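Local atomic coordinates of putative glycosyltransferase (GalT1) (Streptococcus parasanguinis, PDB entry 4PHR), a protein that probably transfers a sugar from a nucleotide donor to an acceptor, and in this GT-D-fold piece of a longer protein binds UDP and manganese. Residues L21-I24 and K25-A29; S231-E234 and W235-M238; D186-L189 and R190-K194. One frame throughout, in Å; residues are numbered along the deposited sequence.

Interaction 1: residues L21-I24 and K25-A29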
loop_
_atom_site.group_PDB
_atom_site.type_symbol
_atom_site.label_atom_id
_atom_site.label_comp_id
_atom_site.label_asym_id
_atom_site.label_seq_id
_atom_site.Cartn_x
_atom_site.Cartn_y
_atom_site.Cartn_z
ATOM N N LEU A 21 -9.671 -8.626 2.641
ATOM C CA LEU A 21 -9.112 -9.016 3.929
ATOM C C LEU A 21 -9.466 -10.461 4.287
ATOM O O LEU A 21 -8.638 -11.192 4.836
ATOM C CB LEU A 21 -9.562 -8.046 5.019
ATOM C CG LEU A 21 -8.887 -6.674 4.905
ATOM C CD1 LEU A 21 -9.570 -5.642 5.797
ATOM C CD2 LEU A 21 -7.385 -6.762 5.216
ATOM N N LYS A 22 -10.688 -10.884 3.964
ATOM C CA LYS A 22 -11.088 -12.265 4.232
ATOM C C LYS A 22 -10.222 -13.213 3.421
ATOM O O LYS A 22 -9.802 -14.263 3.905
ATOM C CB LYS A 22 -12.566 -12.491 3.896
ATOM C CG LYS A 22 -13.524 -11.821 4.860
ATOM C CD LYS A 22 -14.942 -11.821 4.310
ATOM C CE LYS A 22 -15.907 -11.174 5.284
ATOM N NZ LYS A 22 -17.163 -10.741 4.608
ATOM N N TYR A 23 -9.954 -12.828 2.178
ATOM C CA TYR A 23 -9.091 -13.605 1.303
ATOM C C TYR A 23 -7.683 -13.744 1.884
ATOM O O TYR A 23 -7.121 -14.833 1.928
ATOM C CB TYR A 23 -9.031 -12.948 -0.076
ATOM C CG TYR A 23 -8.203 -13.690 -1.097
ATOM C CD1 TYR A 23 -6.817 -13.720 -1.013
ATOM C CD2 TYR A 23 -8.807 -14.342 -2.161
ATOM C CE1 TYR A 23 -6.058 -14.382 -1.951
ATOM C CE2 TYR A 23 -8.061 -15.012 -3.103
ATOM C CZ TYR A 23 -6.689 -15.033 -2.997
ATOM O OH TYR A 23 -5.940 -15.695 -3.938
ATOM N N ILE A 24 -7.103 -12.623 2.302
ATOM C CA ILE A 24 -5.741 -12.622 2.826
ATOM C C ILE A 24 -5.616 -13.531 4.049
ATOM O O ILE A 24 -4.668 -14.308 4.159
ATOM C CB ILE A 24 -5.271 -11.187 3.170
ATOM C CG1 ILE A 24 -5.261 -10.314 1.909
ATOM C CG2 ILE A 24 -3.896 -11.218 3.828
ATOM C CD1 ILE A 24 -5.326 -8.808 2.178
ATOM N N LYS A 25 -6.582 -13.430 4.955
ATOM C CA LYS A 25 -6.576 -14.216 6.188
ATOM C C LYS A 25 -6.787 -15.700 5.958
ATOM O O LYS A 25 -6.034 -16.535 6.465
ATOM C CB LYS A 25 -7.658 -13.713 7.132
ATOM C CG LYS A 25 -7.392 -12.337 7.659
ATOM C CD LYS A 25 -8.593 -11.803 8.401
ATOM C CE LYS A 25 -8.349 -10.367 8.825
ATOM N NZ LYS A 25 -9.495 -9.822 9.593
ATOM N N HIS A 26 -7.833 -16.026 5.209
ATOM C CA HIS A 26 -8.150 -17.419 4.933
ATOM C C HIS A 26 -6.928 -18.089 4.326
ATOM O O HIS A 26 -6.652 -19.264 4.567
ATOM C CB HIS A 26 -9.340 -17.511 3.974
ATOM C CG HIS A 26 -9.699 -18.912 3.583
ATOM N ND1 HIS A 26 -9.524 -19.395 2.304
ATOM C CD2 HIS A 26 -10.214 -19.936 4.304
ATOM C CE1 HIS A 26 -9.924 -20.654 2.251
ATOM N NE2 HIS A 26 -10.345 -21.006 3.453
ATOM N N ASN A 27 -6.174 -17.306 3.566
ATOM C CA ASN A 27 -5.099 -17.845 2.749
ATOM C C ASN A 27 -3.690 -17.555 3.269
ATOM O O ASN A 27 -2.715 -18.143 2.800
ATOM C CB ASN A 27 -5.269 -17.345 1.315
ATOM C CG ASN A 27 -6.538 -17.880 0.673
ATOM O OD1 ASN A 27 -6.843 -19.065 0.789
ATOM N ND2 ASN A 27 -7.293 -17.012 0.016
ATOM N N HIS A 28 -3.593 -16.669 4.255
ATOM C CA HIS A 28 -2.294 -16.197 4.734
ATOM C C HIS A 28 -1.451 -15.695 3.566
ATOM O O HIS A 28 -0.252 -15.977 3.477
ATOM C CB HIS A 28 -1.551 -17.305 5.489
ATOM C CG HIS A 28 -2.369 -17.964 6.555
ATOM N ND1 HIS A 28 -2.862 -19.244 6.426
ATOM C CD2 HIS A 28 -2.788 -17.516 7.760
ATOM C CE1 HIS A 28 -3.546 -19.560 7.512
ATOM N NE2 HIS A 28 -3.516 -18.529 8.337
ATOM N N ALA A 29 -2.091 -14.946 2.672
ATOM C CA ALA A 29 -1.454 -14.506 1.439
ATOM C C ALA A 29 -0.601 -13.255 1.626
ATOM O O ALA A 29 -0.891 -12.403 2.463
ATOM C CB ALA A 29 -2.508 -14.252 0.374
#
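Tyr-23 and Asn-27 meet one turn apart at the C-terminal end of helix 17-27, where an amide nitrogen points onto an aromatic face. ND2 of Asn-27 sits over the centre of the Tyr-23 ring, 3.3 Å above its plane, and the amide is turned steeply to the ring, the two planes standing 72° apart. The tyrosine reaches this place because CG lies anti to the backbone N (chi1 -178°), which lays the ring out from the helix beside Asn-27, where the amide, with CG beside its own backbone N, folds back over it. The same ND2 is 2.9 Å from Tyr-23 O, so the amide nitrogen lies close to both the ring and the carbonyl of one residue. At the ring's edge, near its plane, the methyl of Ala-29 packs with its CB 4.2 Å from Tyr-23 CE1. On another side of the helix the extended chain of Lys-25 runs past the carbonyl of Leu-21, CG lying 3.3 Å from Leu-21 O, and carries NZ on to a hydrogen bond with Ser-138 O.

The helix ends in a Schellman motif. His-28, with positive phi, is its C-prime residue; Ala-29 N donates to Ile-24 O over 3.0 Å, in the carbonyl plane and on a lone pair, while the inner bond from His-28 N to Lys-25 O is weak at 3.3 Å. Ile-24 and Tyr-23 also pack on Leu-73 of strand 72-76, and the tyrosine hydroxyl bonds to Asp-69 O. Chemically, the reversal at His-28 supplies donors to carbonyls that a continuing helix would have served, and brings the methyl of Ala-29 to the ring edge, while the helical spacing sets the amide of Asn-27 over the face.

Interaction 2: residues S231-E234 and W235-M238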
loop_
_atom_site.group_PDB
_atom_site.type_symbol
_atom_site.label_atom_id
_atom_site.label_comp_id
_atom_site.label_asym_id
_atom_site.label_seq_id
_atom_site.Cartn_x
_atom_site.Cartn_y
_atom_site.Cartn_z
ATOM N N SER A 231 -1.541 7.105 7.676
ATOM C CA SER A 231 -2.215 8.384 7.462
ATOM C C SER A 231 -3.715 8.209 7.583
ATOM O O SER A 231 -4.396 9.021 8.220
ATOM C CB SER A 231 -1.907 8.950 6.073
ATOM O OG SER A 231 -0.542 9.292 5.949
ATOM N N GLU A 232 -4.231 7.160 6.945
ATOM C CA GLU A 232 -5.667 6.895 6.957
ATOM C C GLU A 232 -6.153 6.618 8.382
ATOM O O GLU A 232 -7.216 7.098 8.799
ATOM C CB GLU A 232 -5.992 5.737 6.017
ATOM C CG GLU A 232 -5.831 6.112 4.539
ATOM C CD GLU A 232 -7.134 6.574 3.901
ATOM O OE1 GLU A 232 -8.158 6.664 4.613
ATOM O OE2 GLU A 232 -7.140 6.841 2.679
ATOM N N TYR A 233 -5.366 5.872 9.149
ATOM C CA TYR A 233 -5.747 5.579 10.519
ATOM C C TYR A 233 -5.750 6.852 11.363
ATOM O O TYR A 233 -6.648 7.062 12.170
ATOM C CB TYR A 233 -4.830 4.515 11.131
ATOM C CG TYR A 233 -5.315 4.019 12.470
ATOM C CD1 TYR A 233 -6.528 3.352 12.583
ATOM C CD2 TYR A 233 -4.572 4.232 13.627
ATOM C CE1 TYR A 233 -6.987 2.902 13.818
ATOM C CE2 TYR A 233 -5.023 3.784 14.861
ATOM C CZ TYR A 233 -6.225 3.113 14.944
ATOM O OH TYR A 233 -6.677 2.673 16.174
ATOM N N GLU A 234 -4.752 7.710 11.178
ATOM C CA GLU A 234 -4.706 8.971 11.922
ATOM C C GLU A 234 -5.912 9.847 11.580
ATOM O O GLU A 234 -6.541 10.433 12.460
ATOM C CB GLU A 234 -3.412 9.734 11.622
ATOM C CG GLU A 234 -2.150 9.079 12.163
ATOM C CD GLU A 234 -1.773 9.565 13.537
ATOM O OE1 GLU A 234 -2.462 10.459 14.065
ATOM O OE2 GLU A 234 -0.779 9.049 14.083
ATOM N N TRP A 235 -6.247 9.929 10.294
ATOM C CA TRP A 235 -7.411 10.713 9.883
ATOM C C TRP A 235 -8.696 10.139 10.494
ATOM O O TRP A 235 -9.556 10.878 10.979
ATOM C CB TRP A 235 -7.513 10.746 8.359
ATOM C CG TRP A 235 -6.488 11.604 7.698
ATOM C CD1 TRP A 235 -5.918 12.740 8.202
ATOM C CD2 TRP A 235 -5.912 11.411 6.398
ATOM N NE1 TRP A 235 -5.034 13.267 7.296
ATOM C CE2 TRP A 235 -5.005 12.467 6.182
ATOM C CE3 TRP A 235 -6.068 10.442 5.398
ATOM C CZ2 TRP A 235 -4.260 12.585 5.014
ATOM C CZ3 TRP A 235 -5.326 10.562 4.232
ATOM C CH2 TRP A 235 -4.435 11.629 4.050
ATOM N N TYR A 236 -8.813 8.816 10.469
ATOM C CA TYR A 236 -9.953 8.125 11.058
ATOM C C TYR A 236 -10.080 8.410 12.566
ATOM O O TYR A 236 -11.173 8.699 13.066
ATOM C CB TYR A 236 -9.851 6.619 10.781
ATOM C CG TYR A 236 -10.658 5.745 11.704
ATOM C CD1 TYR A 236 -10.054 5.078 12.765
ATOM C CD2 TYR A 236 -12.027 5.582 11.520
ATOM C CE1 TYR A 236 -10.792 4.279 13.617
ATOM C CE2 TYR A 236 -12.773 4.784 12.369
ATOM C CZ TYR A 236 -12.148 4.134 13.414
ATOM O OH TYR A 236 -12.882 3.333 14.260
ATOM N N GLU A 237 -8.964 8.362 13.290
ATOM C CA GLU A 237 -8.998 8.531 14.743
ATOM C C GLU A 237 -9.381 9.952 15.133
ATOM O O GLU A 237 -9.933 10.180 16.217
ATOM C CB GLU A 237 -7.649 8.168 15.371
ATOM C CG GLU A 237 -7.299 6.694 15.321
ATOM C CD GLU A 237 -7.988 5.888 16.399
ATOM O OE1 GLU A 237 -7.355 5.626 17.444
ATOM O OE2 GLU A 237 -9.160 5.515 16.206
ATOM N N MET A 238 -9.072 10.916 14.270
ATOM C CA MET A 238 -9.420 12.304 14.567
ATOM C C MET A 238 -10.750 12.725 13.942
ATOM O O MET A 238 -11.189 13.864 14.110
ATOM C CB MET A 238 -8.284 13.257 14.166
ATOM C CG MET A 238 -8.104 13.439 12.667
ATOM S SD MET A 238 -6.579 14.315 12.244
ATOM C CE MET A 238 -6.510 15.515 13.560
HETATM O O HOH W 1 -9.522 2.756 16.963
#
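Helix 229-238 of the GT-D fold begins just after His-228, a UDP-binding residue, and about one turn of it carries three aromatic side chains, Tyr-233, Trp-235 and Tyr-236, that are packed by their own helical neighbours. The indole of Trp-235 lies back across the preceding turn: Ser-231 O stands 3.2 Å above its plane, toward the rim, and Ser-231 CB makes a CH-pi contact with the six-membered ring, 4.2 Å from its centroid. That carbonyl also accepts the backbone bond from Trp-235 N.

The Tyr-233 ring is covered from the other direction along the chain, by Glu-237. Its CG is 3.8 Å from the ring centroid in a second CH-pi contact, and a bend at chi2 (-80°) carries the carboxylate over the ring, its rotation about chi3 leaving the planes 17° apart. A water joins the far ends, donating to Tyr-233 OH at 3.0 Å and to Glu-237 OE2 at 2.9 Å. Tyr-236 lies obliquely to Tyr-233, with planes at 31° and CD1 3.9 Å from Tyr-233 CE1.

Outward, the buried carboxylate of Glu-232 forms a salt bridge with Arg-121, which binds UDP, and accepts a hydrogen bond from Ile-124 N; the glutamate therefore probably helps to position that arginine. The Tyr-233 hydroxyl also bonds to Asp-163 and Lys-140, and the indole NE1 to Val-244 O. Both tyrosine rings meet Phe-136 of helix 132-140, edge-to-face in the case of Tyr-233, while Trp-235 packs on Ile-124 and Thr-251 in loops, so helix 229-238 is lodged between helix 132-140 and these loops.

Interaction 3: residues D186-L189 and R190-K194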
loop_
_atom_site.group_PDB
_atom_site.type_symbol
_atom_site.label_atom_id
_atom_site.label_comp_id
_atom_site.label_asym_id
_atom_site.label_seq_id
_atom_site.Cartn_x
_atom_site.Cartn_y
_atom_site.Cartn_z
ATOM N N ASP A 186 18.577 -3.978 -3.528
ATOM C CA ASP A 186 19.269 -5.214 -3.174
ATOM C C ASP A 186 19.559 -5.295 -1.674
ATOM O O ASP A 186 19.374 -6.346 -1.054
ATOM C CB ASP A 186 20.566 -5.388 -3.976
ATOM C CG ASP A 186 20.317 -5.697 -5.445
ATOM O OD1 ASP A 186 19.169 -6.023 -5.818
ATOM O OD2 ASP A 186 21.287 -5.633 -6.230
ATOM N N GLU A 187 20.011 -4.187 -1.094
ATOM C CA GLU A 187 20.276 -4.151 0.345
ATOM C C GLU A 187 18.990 -4.297 1.172
ATOM O O GLU A 187 18.971 -4.989 2.197
ATOM C CB GLU A 187 21.014 -2.869 0.744
ATOM C CG GLU A 187 21.345 -2.801 2.234
ATOM C CD GLU A 187 22.003 -1.495 2.638
ATOM O OE1 GLU A 187 22.058 -0.569 1.803
ATOM O OE2 GLU A 187 22.471 -1.399 3.797
ATOM N N ILE A 188 17.920 -3.634 0.737
ATOM C CA ILE A 188 16.654 -3.744 1.442
ATOM C C ILE A 188 16.170 -5.190 1.446
ATOM O O ILE A 188 15.776 -5.713 2.492
ATOM C CB ILE A 188 15.583 -2.825 0.830
ATOM C CG1 ILE A 188 16.001 -1.356 1.006
ATOM C CG2 ILE A 188 14.233 -3.091 1.486
ATOM C CD1 ILE A 188 15.215 -0.364 0.152
ATOM N N LEU A 189 16.222 -5.846 0.287
ATOM C CA LEU A 189 15.796 -7.238 0.210
ATOM C C LEU A 189 16.665 -8.118 1.106
ATOM O O LEU A 189 16.153 -8.950 1.844
ATOM C CB LEU A 189 15.856 -7.751 -1.227
ATOM C CG LEU A 189 15.461 -9.220 -1.412
ATOM C CD1 LEU A 189 14.039 -9.479 -0.905
ATOM C CD2 LEU A 189 15.609 -9.650 -2.871
ATOM N N ARG A 190 17.976 -7.921 1.033
ATOM C CA ARG A 190 18.929 -8.725 1.795
ATOM C C ARG A 190 18.686 -8.610 3.307
ATOM O O ARG A 190 18.613 -9.619 4.006
ATOM C CB ARG A 190 20.356 -8.304 1.439
ATOM C CG ARG A 190 21.440 -9.148 2.095
ATOM C CD ARG A 190 22.833 -8.805 1.561
ATOM N NE ARG A 190 23.218 -7.425 1.852
ATOM C CZ ARG A 190 23.312 -6.464 0.937
ATOM N NH1 ARG A 190 23.055 -6.730 -0.340
ATOM N NH2 ARG A 190 23.667 -5.237 1.294
ATOM N N LEU A 191 18.517 -7.385 3.804
ATOM C CA LEU A 191 18.331 -7.182 5.239
ATOM C C LEU A 191 16.929 -7.579 5.698
ATOM O O LEU A 191 16.740 -8.015 6.832
ATOM C CB LEU A 191 18.644 -5.734 5.637
ATOM C CG LEU A 191 20.099 -5.297 5.415
ATOM C CD1 LEU A 191 20.381 -3.956 6.073
ATOM C CD2 LEU A 191 21.088 -6.355 5.913
ATOM N N THR A 192 15.944 -7.431 4.821
ATOM C CA THR A 192 14.595 -7.889 5.157
ATOM C C THR A 192 14.593 -9.400 5.395
ATOM O O THR A 192 14.085 -9.872 6.413
ATOM C CB THR A 192 13.563 -7.503 4.078
ATOM O OG1 THR A 192 13.535 -6.077 3.930
ATOM C CG2 THR A 192 12.173 -7.979 4.474
ATOM N N GLU A 193 15.199 -10.151 4.474
ATOM C CA GLU A 193 15.312 -11.601 4.617
ATOM C C GLU A 193 16.001 -11.990 5.923
ATOM O O GLU A 193 15.554 -12.895 6.626
ATOM C CB GLU A 193 16.120 -12.193 3.463
ATOM C CG GLU A 193 15.492 -12.069 2.090
ATOM C CD GLU A 193 16.407 -12.611 1.006
ATOM O OE1 GLU A 193 17.118 -13.609 1.267
ATOM O OE2 GLU A 193 16.430 -12.034 -0.101
ATOM N N LYS A 194 17.101 -11.311 6.230
ATOM C CA LYS A 194 17.889 -11.612 7.421
ATOM C C LYS A 194 17.081 -11.428 8.699
ATOM O O LYS A 194 17.344 -12.084 9.711
ATOM C CB LYS A 194 19.118 -10.709 7.485
ATOM C CG LYS A 194 20.245 -11.104 6.557
ATOM C CD LYS A 194 21.292 -10.009 6.527
ATOM C CE LYS A 194 22.558 -10.486 5.858
ATOM N NZ LYS A 194 23.198 -11.543 6.683
#
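Thr-192 folds its hydroxyl back onto the carbonyl one turn earlier, OG1 donating to Ile-188 O over 2.7 Å. With OG1 beside the backbone N (chi1 -59°), the hydroxyl approaches from above the carbonyl plane. Thr-192 N reaches the same oxygen from the opposite face at 2.9 Å, so two donors grip one acceptor and the hydroxyl proton of this buried threonine is used within the helix.

Across the more exposed sides, Arg-190 bends at chi3 (63°) and brings its guanidinium face over Glu-187 CA, with NH2 3.5 Å from Glu-187 CG. The charged ends stop short of each other, Glu-187 OE2 lying 4.7 Å from Arg-190 NH2, so no salt bridge forms, though they probably attract mildly. Leu-191 runs alongside Glu-187, and the carboxylate of Glu-193 returns to Leu-189, its OE2 3.3 Å from Leu-189 CG and in a long, weak ion pair with Lys-219.

Farther out, Leu-189 packs on Leu-212 and Leu-216 of helix 206-218, while Ile-188 and Thr-192 face strands 147-153 and 170-176, Ile-188 also lying near the UDP-binding Pro-177 and Ala-181. The pattern is that of an amphipathic helix laid against a parallel beta-sheet, as in Rossmann-like alpha/beta folds.

In the fold
All three contacts are local, each within one helix or, for interaction 1, at a helix end, and they follow the chain in the order interaction 1, interaction 3, interaction 2. Their centres lie about 24 Å (1 and 2), 25 Å (1 and 3) and 30 Å (2 and 3) apart, and none touches another. Helix 17-27 leads into strand 30-33 of the three-stranded parallel sheet, whereas helix 185-195 follows strand 170-176 of the five-stranded one; helix 229-238 follows that sheet's edge strand 223-225. The side chains of Ser-231 and Ile-188 come to about 7 and 8 Å from UDP, that of Leu-21 only to about 13 Å, so they lie around the pocket, behind residues touching the nucleotide.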